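Local coordinates for protein neurotoxin (Clostridium botulinum, PDB 3N7L) that probably binds gangliosides on nerve cells through this receptor-binding domain, as the targeting part of a botulinum neurotoxin of serotype D/C, at residues Lys83-Asn87 with Phe128-Ile132; Tyr254-Tyr258 with Asn269-Asn274. All coordinates share one frame; numbering follows the deposited sequence.

Contact 1 of 2, residues Lys83-Asn87 with Phe128-Ile132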
ATOM      1  N   LYS A  83       5.579  -9.215   5.039  1.00 36.75           N
ATOM      2  CA  LYS A  83       5.783 -10.595   4.698  1.00 35.48           C
ATOM      3  C   LYS A  83       4.558 -11.337   5.163  1.00 31.60           C
ATOM      4  O   LYS A  83       4.634 -12.325   5.888  1.00 29.48           O
ATOM      5  CB  LYS A  83       7.055 -11.152   5.317  1.00 41.54           C
ATOM      6  CG  LYS A  83       7.977 -11.744   4.262  1.00 44.59           C
ATOM      7  CD  LYS A  83       8.275 -10.724   3.168  1.00 47.36           C
ATOM      8  CE  LYS A  83       9.035 -11.353   2.013  1.00 50.59           C
ATOM      9  NZ  LYS A  83       8.250 -12.453   1.374  1.00 52.66           N
ATOM     10  N   TRP A  84       3.415 -10.805   4.746  1.00 28.58           N
ATOM     11  CA  TRP A  84       2.139 -11.413   5.042  1.00 27.08           C
ATOM     12  C   TRP A  84       1.961 -12.405   3.901  1.00 26.66           C
ATOM     13  O   TRP A  84       1.278 -12.130   2.906  1.00 25.63           O
ATOM     14  CB  TRP A  84       1.017 -10.370   5.036  1.00 24.17           C
ATOM     15  CG  TRP A  84      -0.332 -10.958   5.366  1.00 24.09           C
ATOM     16  CD1 TRP A  84      -0.598 -12.252   5.718  1.00 22.21           C
ATOM     17  CD2 TRP A  84      -1.597 -10.276   5.354  1.00 22.97           C
ATOM     18  NE1 TRP A  84      -1.950 -12.420   5.922  1.00 24.98           N
ATOM     19  CE2 TRP A  84      -2.586 -11.225   5.705  1.00 24.00           C
ATOM     20  CE3 TRP A  84      -1.988  -8.962   5.078  1.00 21.07           C
ATOM     21  CZ2 TRP A  84      -3.945 -10.900   5.785  1.00 23.91           C
ATOM     22  CZ3 TRP A  84      -3.347  -8.637   5.158  1.00 22.78           C
ATOM     23  CH2 TRP A  84      -4.305  -9.606   5.508  1.00 23.90           C
ATOM     24  N   VAL A  85       2.628 -13.545   4.038  1.00 26.99           N
ATOM     25  CA  VAL A  85       2.561 -14.599   3.040  1.00 28.57           C
ATOM     26  C   VAL A  85       1.255 -15.384   3.184  1.00 29.26           C
ATOM     27  O   VAL A  85       0.658 -15.430   4.263  1.00 28.07           O
ATOM     28  CB  VAL A  85       3.790 -15.536   3.156  1.00 28.37           C
ATOM     29  CG1 VAL A  85       5.037 -14.786   2.713  1.00 30.72           C
ATOM     30  CG2 VAL A  85       3.964 -16.014   4.587  1.00 27.37           C
ATOM     31  N   SER A  86       0.817 -15.995   2.085  1.00 29.77           N
ATOM     32  CA  SER A  86      -0.435 -16.742   2.060  1.00 31.15           C
ATOM     33  C   SER A  86      -0.488 -17.976   2.957  1.00 31.87           C
ATOM     34  O   SER A  86      -1.570 -18.482   3.239  1.00 31.65           O
ATOM     35  CB  SER A  86      -0.776 -17.142   0.618  1.00 31.55           C
ATOM     36  OG  SER A  86       0.150 -18.087   0.116  1.00 28.99           O
ATOM     37  N   ASN A  87       0.664 -18.470   3.396  1.00 32.71           N
ATOM     38  CA  ASN A  87       0.677 -19.639   4.268  1.00 33.19           C
ATOM     39  C   ASN A  87       1.162 -19.260   5.661  1.00 32.35           C
ATOM     40  O   ASN A  87       1.739 -20.077   6.385  1.00 32.66           O
ATOM     41  CB  ASN A  87       1.559 -20.752   3.696  1.00 33.91           C
ATOM     42  CG  ASN A  87       3.033 -20.405   3.717  1.00 37.21           C
ATOM     43  OD1 ASN A  87       3.882 -21.298   3.697  1.00 40.66           O
ATOM     44  ND2 ASN A  87       3.350 -19.114   3.743  1.00 36.04           N
ATOM     45  N   PHE A 128     -11.575 -10.709   5.828  1.00 23.36           N
ATOM     46  CA  PHE A 128     -11.099 -10.197   4.556  1.00 23.99           C
ATOM     47  C   PHE A 128      -9.970 -11.146   4.167  1.00 22.98           C
ATOM     48  O   PHE A 128      -9.066 -11.384   4.961  1.00 22.82           O
ATOM     49  CB  PHE A 128     -10.528  -8.781   4.711  1.00 21.08           C
ATOM     50  CG  PHE A 128      -9.519  -8.406   3.647  1.00 24.67           C
ATOM     51  CD1 PHE A 128      -9.832  -8.516   2.296  1.00 25.27           C
ATOM     52  CD2 PHE A 128      -8.261  -7.918   4.004  1.00 25.40           C
ATOM     53  CE1 PHE A 128      -8.909  -8.144   1.308  1.00 26.68           C
ATOM     54  CE2 PHE A 128      -7.330  -7.540   3.023  1.00 27.33           C
ATOM     55  CZ  PHE A 128      -7.660  -7.655   1.673  1.00 25.39           C
ATOM     56  N   SER A 129     -10.040 -11.715   2.971  1.00 22.56           N
ATOM     57  CA  SER A 129      -8.967 -12.586   2.506  1.00 24.35           C
ATOM     58  C   SER A 129      -8.398 -11.912   1.257  1.00 23.86           C
ATOM     59  O   SER A 129      -9.122 -11.662   0.292  1.00 23.44           O
ATOM     60  CB  SER A 129      -9.485 -13.997   2.185  1.00 24.74           C
ATOM     61  OG  SER A 129     -10.461 -13.993   1.164  1.00 28.22           O
ATOM     62  N   TYR A 130      -7.111 -11.592   1.277  1.00 23.01           N
ATOM     63  CA  TYR A 130      -6.521 -10.927   0.128  1.00 22.96           C
ATOM     64  C   TYR A 130      -6.363 -11.854  -1.076  1.00 24.70           C
ATOM     65  O   TYR A 130      -6.291 -13.076  -0.928  1.00 25.03           O
ATOM     66  CB  TYR A 130      -5.184 -10.264   0.513  1.00 20.74           C
ATOM     67  CG  TYR A 130      -3.997 -11.178   0.757  1.00 20.58           C
ATOM     68  CD1 TYR A 130      -3.502 -11.388   2.048  1.00 19.39           C
ATOM     69  CD2 TYR A 130      -3.307 -11.754  -0.314  1.00 19.28           C
ATOM     70  CE1 TYR A 130      -2.335 -12.143   2.266  1.00 20.46           C
ATOM     71  CE2 TYR A 130      -2.145 -12.507  -0.112  1.00 20.54           C
ATOM     72  CZ  TYR A 130      -1.660 -12.695   1.174  1.00 21.29           C
ATOM     73  OH  TYR A 130      -0.492 -13.406   1.355  1.00 22.57           O
ATOM     74  N   ASP A 131      -6.349 -11.266  -2.269  1.00 24.77           N
ATOM     75  CA  ASP A 131      -6.210 -12.028  -3.509  1.00 27.12           C
ATOM     76  C   ASP A 131      -4.771 -12.519  -3.651  1.00 26.93           C
ATOM     77  O   ASP A 131      -3.868 -11.739  -3.951  1.00 25.80           O
ATOM     78  CB  ASP A 131      -6.573 -11.148  -4.707  1.00 27.66           C
ATOM     79  CG  ASP A 131      -6.579 -11.917  -6.009  1.00 31.79           C
ATOM     80  OD1 ASP A 131      -5.652 -12.724  -6.237  1.00 32.65           O
ATOM     81  OD2 ASP A 131      -7.507 -11.706  -6.814  1.00 32.69           O
ATOM     82  N   ILE A 132      -4.561 -13.815  -3.452  1.00 26.80           N
ATOM     83  CA  ILE A 132      -3.222 -14.368  -3.533  1.00 27.24           C
ATOM     84  C   ILE A 132      -2.567 -14.188  -4.899  1.00 28.27           C
ATOM     85  O   ILE A 132      -1.385 -13.846  -4.984  1.00 27.43           O
ATOM     86  CB  ILE A 132      -3.222 -15.860  -3.150  1.00 27.64           C
ATOM     87  CG1 ILE A 132      -3.750 -16.017  -1.720  1.00 29.12           C
ATOM     88  CG2 ILE A 132      -1.807 -16.428  -3.249  1.00 27.66           C
ATOM     89  CD1 ILE A 132      -3.816 -17.445  -1.224  1.00 29.12           C
TER
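The ring edge of Tyr130 stands on the face of the Trp84 indole, an edge-to-face pair with the planes at 80° and the centroid of the five-membered ring 4.9 Å from that of the tyrosine. CE1 does most of the touching, 3.6 Å from Trp84 CE2, with CD1 following along the six-membered ring. The contact lies in the N-terminal, lectin-like (concanavalin-type) part of the receptor-binding domain, where the loop after strand 72-82 meets the end of strand 122-129. At the benzo end of the indole, Trp84 CH2 approaches Phe128 CE2 obliquely at 4.4 Å, while the indole NE1 is hydrogen-bonded to Ser109 O. Tyr139 meets the rings of both Trp84 and Tyr130 as well, a fourth aromatic residue around the indole. The backbone makes an inverse gamma turn about Trp84, whose CG lies anti to the backbone N (chi1 -179°), which lays the indole face against the tyrosine edge. The phenol reaches past it to the loop backbone, where Tyr130 OH lies 2.7 Å from Trp84 O, close enough for a weak hydrogen bond that may compete with another acceptor. Beyond the phenol, toward solvent, Ile132 CD1 rests 3.6 Å from Ser86 CB.

Contact 2 of 2, residues Tyr254-Tyr258 with Asn269-Asn274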
ATOM      1  N   TYR A 254       1.943  -6.290 -15.905  1.00 21.43           N
ATOM      2  CA  TYR A 254       3.032  -7.246 -16.051  1.00 18.64           C
ATOM      3  C   TYR A 254       3.876  -7.321 -14.789  1.00 18.82           C
ATOM      4  O   TYR A 254       5.071  -7.018 -14.816  1.00 20.32           O
ATOM      5  CB  TYR A 254       3.919  -6.852 -17.236  1.00 17.53           C
ATOM      6  CG  TYR A 254       3.182  -6.792 -18.561  1.00 20.59           C
ATOM      7  CD1 TYR A 254       2.385  -5.694 -18.894  1.00 20.42           C
ATOM      8  CD2 TYR A 254       3.264  -7.845 -19.470  1.00 20.06           C
ATOM      9  CE1 TYR A 254       1.689  -5.648 -20.102  1.00 20.54           C
ATOM     10  CE2 TYR A 254       2.569  -7.814 -20.684  1.00 20.66           C
ATOM     11  CZ  TYR A 254       1.786  -6.713 -20.990  1.00 20.76           C
ATOM     12  OH  TYR A 254       1.108  -6.678 -22.188  1.00 24.72           O
ATOM     13  N   MET A 255       3.256  -7.727 -13.686  1.00 20.11           N
ATOM     14  CA  MET A 255       3.971  -7.833 -12.416  1.00 20.94           C
ATOM     15  C   MET A 255       5.058  -8.912 -12.452  1.00 20.52           C
ATOM     16  O   MET A 255       5.993  -8.883 -11.650  1.00 19.57           O
ATOM     17  CB  MET A 255       2.989  -8.119 -11.273  1.00 23.30           C
ATOM     18  CG  MET A 255       2.015  -6.978 -10.972  1.00 23.13           C
ATOM     19  SD  MET A 255       2.817  -5.386 -10.638  1.00 28.88           S
ATOM     20  CE  MET A 255       3.627  -5.709  -9.066  1.00 25.97           C
ATOM     21  N   ASN A 256       4.941  -9.860 -13.379  1.00 18.02           N
ATOM     22  CA  ASN A 256       5.941 -10.914 -13.482  1.00 19.85           C
ATOM     23  C   ASN A 256       7.039 -10.573 -14.478  1.00 20.32           C
ATOM     24  O   ASN A 256       7.665 -11.461 -15.056  1.00 22.02           O
ATOM     25  CB  ASN A 256       5.281 -12.251 -13.848  1.00 20.85           C
ATOM     26  CG  ASN A 256       4.719 -12.967 -12.631  1.00 21.75           C
ATOM     27  OD1 ASN A 256       3.647 -13.588 -12.683  1.00 21.92           O
ATOM     28  ND2 ASN A 256       5.445 -12.887 -11.523  1.00 17.01           N
ATOM     29  N   ARG A 257       7.263  -9.276 -14.674  1.00 20.68           N
ATOM     30  CA  ARG A 257       8.308  -8.802 -15.578  1.00 21.32           C
ATOM     31  C   ARG A 257       9.236  -7.854 -14.837  1.00 20.09           C
ATOM     32  O   ARG A 257       8.807  -7.117 -13.956  1.00 19.61           O
ATOM     33  CB  ARG A 257       7.695  -8.061 -16.771  1.00 21.57           C
ATOM     34  CG  ARG A 257       6.866  -8.938 -17.684  1.00 23.06           C
ATOM     35  CD  ARG A 257       7.732  -9.689 -18.679  1.00 26.43           C
ATOM     36  NE  ARG A 257       6.977 -10.785 -19.266  1.00 30.01           N
ATOM     37  CZ  ARG A 257       7.179 -11.296 -20.475  1.00 37.41           C
ATOM     38  NH1 ARG A 257       8.131 -10.812 -21.278  1.00 37.35           N
ATOM     39  NH2 ARG A 257       6.419 -12.308 -20.876  1.00 39.06           N
ATOM     40  N   TYR A 258      10.515  -7.887 -15.189  1.00 20.40           N
ATOM     41  CA  TYR A 258      11.481  -6.982 -14.582  1.00 20.09           C
ATOM     42  C   TYR A 258      12.148  -6.233 -15.727  1.00 19.68           C
ATOM     43  O   TYR A 258      12.043  -6.635 -16.886  1.00 18.91           O
ATOM     44  CB  TYR A 258      12.517  -7.755 -13.742  1.00 21.48           C
ATOM     45  CG  TYR A 258      13.441  -8.655 -14.532  1.00 21.70           C
ATOM     46  CD1 TYR A 258      14.553  -8.137 -15.207  1.00 21.00           C
ATOM     47  CD2 TYR A 258      13.214 -10.033 -14.591  1.00 22.23           C
ATOM     48  CE1 TYR A 258      15.420  -8.970 -15.912  1.00 21.21           C
ATOM     49  CE2 TYR A 258      14.069 -10.877 -15.299  1.00 21.75           C
ATOM     50  CZ  TYR A 258      15.168 -10.341 -15.952  1.00 22.62           C
ATOM     51  OH  TYR A 258      16.012 -11.180 -16.632  1.00 25.75           O
ATOM     52  N   ASN A 269      11.644  -8.622 -19.128  1.00 20.06           N
ATOM     53  CA  ASN A 269      11.822 -10.067 -19.128  1.00 20.91           C
ATOM     54  C   ASN A 269      11.018 -10.708 -18.001  1.00 20.52           C
ATOM     55  O   ASN A 269      10.696 -10.050 -17.005  1.00 18.44           O
ATOM     56  CB  ASN A 269      13.303 -10.421 -18.967  1.00 22.06           C
ATOM     57  CG  ASN A 269      14.153  -9.914 -20.121  1.00 24.98           C
ATOM     58  OD1 ASN A 269      13.661  -9.717 -21.233  1.00 27.79           O
ATOM     59  ND2 ASN A 269      15.435  -9.719 -19.864  1.00 23.08           N
ATOM     60  N   THR A 270      10.696 -11.988 -18.162  1.00 19.12           N
ATOM     61  CA  THR A 270       9.935 -12.715 -17.153  1.00 20.89           C
ATOM     62  C   THR A 270      10.814 -12.961 -15.924  1.00 20.71           C
ATOM     63  O   THR A 270      11.918 -13.491 -16.047  1.00 19.86           O
ATOM     64  CB  THR A 270       9.443 -14.065 -17.712  1.00 21.10           C
ATOM     65  OG1 THR A 270       8.619 -13.817 -18.856  1.00 22.64           O
ATOM     66  CG2 THR A 270       8.628 -14.825 -16.666  1.00 19.16           C
ATOM     67  N   ARG A 271      10.338 -12.571 -14.744  1.00 20.53           N
ATOM     68  CA  ARG A 271      11.137 -12.770 -13.540  1.00 22.35           C
ATOM     69  C   ARG A 271      11.199 -14.251 -13.160  1.00 22.59           C
ATOM     70  O   ARG A 271      10.329 -15.044 -13.535  1.00 21.77           O
ATOM     71  CB  ARG A 271      10.616 -11.905 -12.369  1.00 23.62           C
ATOM     72  CG  ARG A 271       9.253 -12.256 -11.826  1.00 26.15           C
ATOM     73  CD  ARG A 271       8.860 -11.329 -10.665  1.00 25.90           C
ATOM     74  NE  ARG A 271       8.572  -9.962 -11.099  1.00 24.07           N
ATOM     75  CZ  ARG A 271       9.353  -8.906 -10.877  1.00 25.96           C
ATOM     76  NH1 ARG A 271      10.495  -9.033 -10.213  1.00 23.17           N
ATOM     77  NH2 ARG A 271       8.988  -7.710 -11.322  1.00 26.59           N
ATOM     78  N   LYS A 272      12.252 -14.615 -12.435  1.00 22.26           N
ATOM     79  CA  LYS A 272      12.491 -15.994 -12.020  1.00 24.95           C
ATOM     80  C   LYS A 272      11.431 -16.572 -11.083  1.00 24.28           C
ATOM     81  O   LYS A 272      10.986 -17.702 -11.269  1.00 23.48           O
ATOM     82  CB  LYS A 272      13.871 -16.099 -11.370  1.00 27.07           C
ATOM     83  CG  LYS A 272      14.310 -17.526 -11.097  1.00 31.55           C
ATOM     84  CD  LYS A 272      15.706 -17.579 -10.495  1.00 35.43           C
ATOM     85  CE  LYS A 272      16.152 -19.021 -10.266  1.00 37.13           C
ATOM     86  NZ  LYS A 272      15.213 -19.748  -9.370  1.00 37.76           N
ATOM     87  N   ASN A 273      11.037 -15.803 -10.073  1.00 25.86           N
ATOM     88  CA  ASN A 273      10.015 -16.252  -9.131  1.00 28.70           C
ATOM     89  C   ASN A 273       9.389 -15.074  -8.389  1.00 28.43           C
ATOM     90  O   ASN A 273       9.786 -13.925  -8.584  1.00 28.56           O
ATOM     91  CB  ASN A 273      10.600 -17.250  -8.127  1.00 29.62           C
ATOM     92  CG  ASN A 273      11.786 -16.692  -7.381  1.00 33.50           C
ATOM     93  OD1 ASN A 273      12.903 -17.201  -7.506  1.00 36.17           O
ATOM     94  ND2 ASN A 273      11.557 -15.637  -6.601  1.00 31.58           N
ATOM     95  N   ASN A 274       8.427 -15.369  -7.522  1.00 29.43           N
ATOM     96  CA  ASN A 274       7.725 -14.329  -6.783  1.00 32.09           C
ATOM     97  C   ASN A 274       8.051 -14.138  -5.315  1.00 34.38           C
ATOM     98  O   ASN A 274       7.306 -13.454  -4.618  1.00 35.72           O
ATOM     99  CB  ASN A 274       6.219 -14.540  -6.896  1.00 30.96           C
ATOM    100  CG  ASN A 274       5.725 -14.415  -8.308  1.00 30.24           C
ATOM    101  OD1 ASN A 274       5.966 -13.407  -8.972  1.00 30.85           O
ATOM    102  ND2 ASN A 274       5.022 -15.434  -8.780  1.00 26.15           N
TER
HETATM  103  O   HOH W   1       2.812 -15.106 -10.425  1.00 36.16           O
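The open end of the beta hairpin formed by strands 257-262 and 265-270 is closed here by an antiparallel backbone pairing and by one arginine. Tyr258 and Asn269 form a hydrogen-bonded pair, Tyr258 N to Asn269 O at 2.8 Å and Asn269 N to Tyr258 O at 3.0 Å; Arg257 and Thr270 follow as a non-hydrogen-bonded pair. On the face carrying Tyr258 and Asn269, the CB of Asn269 sits over the phenol ring in a CH-pi contact, 4.0 Å from the centroid, while the CA of Arg271 comes up to the ring edge in its plane. On the face carrying Arg257 and Thr270, Thr270 OG1 lies over the centre of the Arg257 guanidinium, 3.2 Å above its plane. The hairpin belongs to the C-terminal, beta-trefoil half of the receptor-binding domain, and a type I turn from Tyr254 to Arg257 leads into its first strand. Arg271 clasps this turn: its N donates to Asn256 O with an N-H...O angle of 165°, from above the carbonyl plane, and its side chain, bent at chi3 (70°), brings NE to a lone pair of Met255 O at 2.8 Å. NH2 adds a weak bond to the same carbonyl oxygen, which the guanidinium thus grips twice. Farther along, the Asn256 and Asn274 side chains cross at about a right angle. Asn256 ND2 bonds weakly to Asn274 OD1 at 2.7 Å, and a water accepts from Asn274 ND2 and donates to Asn256 OD1, 2.8 Å from each.

Overall arrangement
From the N terminus, the chain first builds the lectin-like half, where contact 1 closes a loop of forty residues, mostly strand, between 83-87 and 128-132. It joins the connection between strands 72-82 and 91-93 to the end of strand 122-129. Only after this loop is complete does the chain enter the trefoil half, where contact 2 closes the much shorter hairpin between 254-258 and 269-274. The two loops therefore follow one another in series and neither nest nor cross. Their centres lie 19 Å apart and their nearest atoms about 6 Å, without touching, although Asn274 of contact 2 reaches Ala136, shortly beyond contact 1 in the other half.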